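Viral macrophage inflammatory protein 2 (PDB 2FHT) binds a wide range of chemokine receptors, including human CXCR4, and blocks infection by several HIV-1 strains. Local coordinates at residues P19-P30 against W58-T69. Numbering follows the deposited sequence.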
loop_
_atom_site.group_PDB
_atom_site.type_symbol
_atom_site.label_atom_id
_atom_site.label_comp_id
_atom_site.label_asym_id
_atom_site.label_seq_id
_atom_site.Cartn_x
_atom_site.Cartn_y
_atom_site.Cartn_z
ATOM N N PRO A 19 -2.247 7.242 -10.656
ATOM C CA PRO A 19 -0.941 6.617 -10.441
ATOM C C PRO A 19 0.029 7.498 -9.634
ATOM O O PRO A 19 0.050 8.733 -9.766
ATOM C CB PRO A 19 -0.457 6.395 -11.867
ATOM C CG PRO A 19 -1.708 6.027 -12.567
ATOM C CD PRO A 19 -2.690 7.045 -12.049
ATOM N N LEU A 20 0.774 6.868 -8.733
ATOM C CA LEU A 20 1.733 7.580 -7.896
ATOM C C LEU A 20 3.103 7.542 -8.527
ATOM O O LEU A 20 3.559 6.514 -9.008
ATOM C CB LEU A 20 1.822 6.945 -6.512
ATOM C CG LEU A 20 0.624 7.021 -5.570
ATOM C CD1 LEU A 20 0.725 5.887 -4.542
ATOM C CD2 LEU A 20 0.561 8.402 -4.897
ATOM N N PRO A 21 3.789 8.678 -8.524
ATOM C CA PRO A 21 5.124 8.709 -9.111
ATOM C C PRO A 21 6.133 8.114 -8.118
ATOM O O PRO A 21 6.237 8.553 -6.969
ATOM C CB PRO A 21 5.338 10.200 -9.367
ATOM C CG PRO A 21 4.613 10.844 -8.202
ATOM C CD PRO A 21 3.341 10.021 -8.108
ATOM N N GLN A 22 6.866 7.112 -8.578
ATOM C CA GLN A 22 7.843 6.430 -7.757
ATOM C C GLN A 22 8.738 7.308 -6.925
ATOM O O GLN A 22 9.039 6.976 -5.784
ATOM C CB GLN A 22 8.729 5.528 -8.609
ATOM C CG GLN A 22 9.828 4.857 -7.791
ATOM C CD GLN A 22 10.610 3.846 -8.574
ATOM O OE1 GLN A 22 10.973 4.085 -9.719
ATOM N NE2 GLN A 22 10.879 2.703 -7.959
ATOM N N VAL A 23 9.214 8.396 -7.524
ATOM C CA VAL A 23 10.134 9.328 -6.861
ATOM C C VAL A 23 9.559 9.978 -5.605
ATOM O O VAL A 23 10.284 10.615 -4.846
ATOM C CB VAL A 23 10.696 10.383 -7.885
ATOM C CG1 VAL A 23 11.506 11.477 -7.187
ATOM C CG2 VAL A 23 11.577 9.679 -8.922
ATOM N N LEU A 24 8.260 9.813 -5.385
ATOM C CA LEU A 24 7.612 10.359 -4.194
ATOM C C LEU A 24 7.585 9.300 -3.066
ATOM O O LEU A 24 7.527 9.639 -1.876
ATOM C CB LEU A 24 6.177 10.771 -4.547
ATOM C CG LEU A 24 5.314 11.603 -3.580
ATOM C CD1 LEU A 24 5.940 12.985 -3.362
ATOM C CD2 LEU A 24 3.886 11.746 -4.151
ATOM N N LEU A 25 7.693 8.026 -3.470
ATOM C CA LEU A 25 7.608 6.848 -2.595
ATOM C C LEU A 25 8.882 6.184 -2.101
ATOM O O LEU A 25 9.854 6.036 -2.840
ATOM C CB LEU A 25 6.796 5.773 -3.297
ATOM C CG LEU A 25 5.312 5.935 -3.642
ATOM C CD1 LEU A 25 4.716 7.206 -3.096
ATOM C CD2 LEU A 25 5.103 5.820 -5.125
ATOM N N SER A 26 8.812 5.649 -0.888
ATOM C CA SER A 26 9.950 4.969 -0.307
ATOM C C SER A 26 9.823 3.430 -0.272
ATOM O O SER A 26 10.768 2.724 -0.623
ATOM C CB SER A 26 10.258 5.538 1.083
ATOM O OG SER A 26 9.456 4.947 2.085
ATOM N N SER A 27 8.645 2.912 0.065
ATOM C CA SER A 27 8.431 1.468 0.140
ATOM C C SER A 27 6.951 1.161 0.195
ATOM O O SER A 27 6.111 2.053 0.058
ATOM C CB SER A 27 9.081 0.904 1.410
ATOM O OG SER A 27 8.534 1.513 2.576
ATOM N N TRP A 28 6.615 -0.103 0.405
ATOM C CA TRP A 28 5.209 -0.476 0.494
ATOM C C TRP A 28 5.056 -1.709 1.378
ATOM O O TRP A 28 6.040 -2.387 1.682
ATOM C CB TRP A 28 4.637 -0.779 -0.901
ATOM C CG TRP A 28 5.237 -2.011 -1.567
ATOM C CD1 TRP A 28 6.409 -2.080 -2.272
ATOM C CD2 TRP A 28 4.689 -3.330 -1.585
ATOM N NE1 TRP A 28 6.615 -3.354 -2.725
ATOM C CE2 TRP A 28 5.575 -4.140 -2.326
ATOM C CE3 TRP A 28 3.527 -3.905 -1.047
ATOM C CZ2 TRP A 28 5.340 -5.501 -2.538
ATOM C CZ3 TRP A 28 3.299 -5.251 -1.256
ATOM C CH2 TRP A 28 4.198 -6.036 -2.001
ATOM N N TYR A 29 3.825 -1.984 1.809
ATOM C CA TYR A 29 3.558 -3.172 2.604
ATOM C C TYR A 29 2.132 -3.595 2.320
ATOM O O TYR A 29 1.286 -2.748 2.006
ATOM C CB TYR A 29 3.808 -2.929 4.092
ATOM C CG TYR A 29 3.048 -1.785 4.696
ATOM C CD1 TYR A 29 3.592 -0.500 4.725
ATOM C CD2 TYR A 29 1.820 -1.994 5.309
ATOM C CE1 TYR A 29 2.930 0.553 5.362
ATOM C CE2 TYR A 29 1.155 -0.959 5.951
ATOM C CZ TYR A 29 1.711 0.312 5.977
ATOM O OH TYR A 29 1.050 1.325 6.637
ATOM N N PRO A 30 1.877 -4.918 2.288
ATOM C CA PRO A 30 0.526 -5.427 2.020
ATOM C C PRO A 30 -0.340 -5.308 3.245
ATOM O O PRO A 30 0.171 -5.158 4.347
ATOM C CB PRO A 30 0.769 -6.897 1.669
ATOM C CG PRO A 30 1.942 -7.257 2.503
ATOM C CD PRO A 30 2.834 -6.024 2.510
ATOM N N TRP A 58 -0.156 -0.210 -12.726
ATOM C CA TRP A 58 0.804 0.734 -12.197
ATOM C C TRP A 58 1.220 0.367 -10.773
ATOM O O TRP A 58 2.377 0.517 -10.418
ATOM C CB TRP A 58 0.317 2.198 -12.296
ATOM C CG TRP A 58 -0.861 2.614 -11.425
ATOM C CD1 TRP A 58 -2.173 2.634 -11.795
ATOM C CD2 TRP A 58 -0.807 3.199 -10.102
ATOM N NE1 TRP A 58 -2.940 3.215 -10.804
ATOM C CE2 TRP A 58 -2.130 3.568 -9.755
ATOM C CE3 TRP A 58 0.223 3.450 -9.181
ATOM C CZ2 TRP A 58 -2.446 4.179 -8.534
ATOM C CZ3 TRP A 58 -0.090 4.053 -7.967
ATOM C CH2 TRP A 58 -1.419 4.410 -7.657
ATOM N N VAL A 59 0.294 -0.166 -9.974
ATOM C CA VAL A 59 0.659 -0.490 -8.602
ATOM C C VAL A 59 1.543 -1.716 -8.535
ATOM O O VAL A 59 2.444 -1.775 -7.705
ATOM C CB VAL A 59 -0.546 -0.624 -7.625
ATOM C CG1 VAL A 59 -1.548 0.470 -7.852
ATOM C CG2 VAL A 59 -1.155 -1.954 -7.714
ATOM N N LYS A 60 1.283 -2.689 -9.398
ATOM C CA LYS A 60 2.075 -3.914 -9.433
ATOM C C LYS A 60 3.486 -3.585 -9.892
ATOM O O LYS A 60 4.448 -4.237 -9.502
ATOM C CB LYS A 60 1.401 -4.945 -10.337
ATOM C CG LYS A 60 0.011 -5.295 -9.833
ATOM C CD LYS A 60 -0.499 -6.614 -10.356
ATOM C CE LYS A 60 -1.178 -6.446 -11.675
ATOM N NZ LYS A 60 -1.823 -7.718 -12.048
ATOM N N LYS A 61 3.582 -2.501 -10.653
ATOM C CA LYS A 61 4.830 -1.968 -11.178
ATOM C C LYS A 61 5.587 -1.365 -10.006
ATOM O O LYS A 61 6.785 -1.587 -9.830
ATOM C CB LYS A 61 4.515 -0.855 -12.187
ATOM C CG LYS A 61 5.224 -0.968 -13.515
ATOM C CD LYS A 61 4.668 0.072 -14.469
ATOM C CE LYS A 61 3.167 -0.111 -14.683
ATOM N NZ LYS A 61 2.561 0.979 -15.504
ATOM N N LEU A 62 4.896 -0.560 -9.217
ATOM C CA LEU A 62 5.540 0.041 -8.057
ATOM C C LEU A 62 5.947 -1.049 -7.066
ATOM O O LEU A 62 6.939 -0.912 -6.364
ATOM C CB LEU A 62 4.600 1.042 -7.375
ATOM C CG LEU A 62 4.437 2.408 -8.064
ATOM C CD1 LEU A 62 3.320 3.205 -7.416
ATOM C CD2 LEU A 62 5.770 3.161 -8.004
ATOM N N MET A 63 5.134 -2.096 -6.968
ATOM C CA MET A 63 5.419 -3.195 -6.068
ATOM C C MET A 63 6.719 -3.873 -6.491
ATOM O O MET A 63 7.491 -4.323 -5.643
ATOM C CB MET A 63 4.255 -4.182 -6.054
ATOM C CG MET A 63 3.035 -3.660 -5.324
ATOM S SD MET A 63 1.536 -4.617 -5.673
ATOM C CE MET A 63 1.835 -6.133 -4.830
ATOM N N GLN A 64 6.959 -3.915 -7.803
ATOM C CA GLN A 64 8.175 -4.501 -8.361
ATOM C C GLN A 64 9.354 -3.612 -8.023
ATOM O O GLN A 64 10.340 -4.065 -7.456
ATOM C CB GLN A 64 8.121 -4.556 -9.883
ATOM C CG GLN A 64 7.301 -5.640 -10.518
ATOM C CD GLN A 64 7.562 -5.723 -12.024
ATOM O OE1 GLN A 64 7.326 -6.751 -12.642
ATOM N NE2 GLN A 64 8.111 -4.658 -12.601
ATOM N N GLN A 65 9.279 -2.348 -8.429
ATOM C CA GLN A 65 10.390 -1.430 -8.188
ATOM C C GLN A 65 10.702 -0.976 -6.776
ATOM O O GLN A 65 11.839 -0.608 -6.490
ATOM C CB GLN A 65 10.313 -0.227 -9.121
ATOM C CG GLN A 65 8.948 0.333 -9.323
ATOM C CD GLN A 65 8.918 1.324 -10.476
ATOM O OE1 GLN A 65 8.767 2.527 -10.269
ATOM N NE2 GLN A 65 9.077 0.814 -11.701
ATOM N N LEU A 66 9.700 -0.969 -5.895
ATOM C CA LEU A 66 9.927 -0.535 -4.528
ATOM C C LEU A 66 10.145 -1.720 -3.600
ATOM O O LEU A 66 9.686 -2.824 -3.890
ATOM C CB LEU A 66 8.721 0.263 -4.017
ATOM C CG LEU A 66 8.403 1.638 -4.616
ATOM C CD1 LEU A 66 7.076 2.097 -4.056
ATOM C CD2 LEU A 66 9.490 2.652 -4.299
ATOM N N PRO A 67 10.878 -1.513 -2.485
ATOM C CA PRO A 67 11.109 -2.611 -1.533
ATOM C C PRO A 67 9.928 -2.683 -0.542
ATOM O O PRO A 67 9.240 -1.679 -0.314
ATOM C CB PRO A 67 12.380 -2.166 -0.814
ATOM C CG PRO A 67 12.186 -0.700 -0.737
ATOM C CD PRO A 67 11.692 -0.339 -2.122
ATOM N N VAL A 68 9.643 -3.879 -0.036
ATOM C CA VAL A 68 8.580 -4.043 0.953
ATOM C C VAL A 68 9.192 -3.630 2.288
ATOM O O VAL A 68 10.349 -3.937 2.575
ATOM C CB VAL A 68 8.078 -5.505 1.071
ATOM C CG1 VAL A 68 7.298 -5.688 2.358
ATOM C CG2 VAL A 68 7.174 -5.829 -0.075
ATOM N N THR A 69 8.392 -2.973 3.112
ATOM C CA THR A 69 8.851 -2.501 4.395
ATOM C C THR A 69 8.146 -3.253 5.534
ATOM O O THR A 69 7.037 -3.738 5.352
ATOM C CB THR A 69 8.578 -0.980 4.487
ATOM O OG1 THR A 69 9.297 -0.420 5.590
ATOM C CG2 THR A 69 7.095 -0.709 4.677
#
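W28, on the edge strand 25-30, packs against the end of the C-terminal helix and the tail that follows it, a helix-across-sheet contact of the chemokine fold; the axes of strand 25-30 and helix 58-65 approach to 8.5 Å, with N-to-C directions 106° apart. M63 CG stands 3.9 Å from the centroid of the six-membered ring of W28, 9° off its normal, a CH-pi contact, with M63 SD farther above the same face in a distant Met-aromatic contact, while V68 CG2 covers the opposite face toward the rim. With chi1 at 66°, W28 CG sits between the backbone N and carbonyl carbon, and W28 NE1 is brought to the helix end, where it donates weak hydrogen bonds to both M63 O (3.2 Å) and L66 O (3.3 Å). Beyond the helix the tail joins the strand through a single bridge: W28 N donates to P67 O in the carbonyl plane (3.1 Å), and T69 N donates to W28 O (2.8 Å). Along the helix's L62 side, L62 CD1 meets L25 CD2 at 3.9 Å, and toward its start P19 lies over the W58 ring, whose other face V59 CG1 covers. The helix is thus held mainly by apolar packing, with weak indole N-H bonds added, whereas two backbone hydrogen bonds hold the tail, and W28 takes part in both.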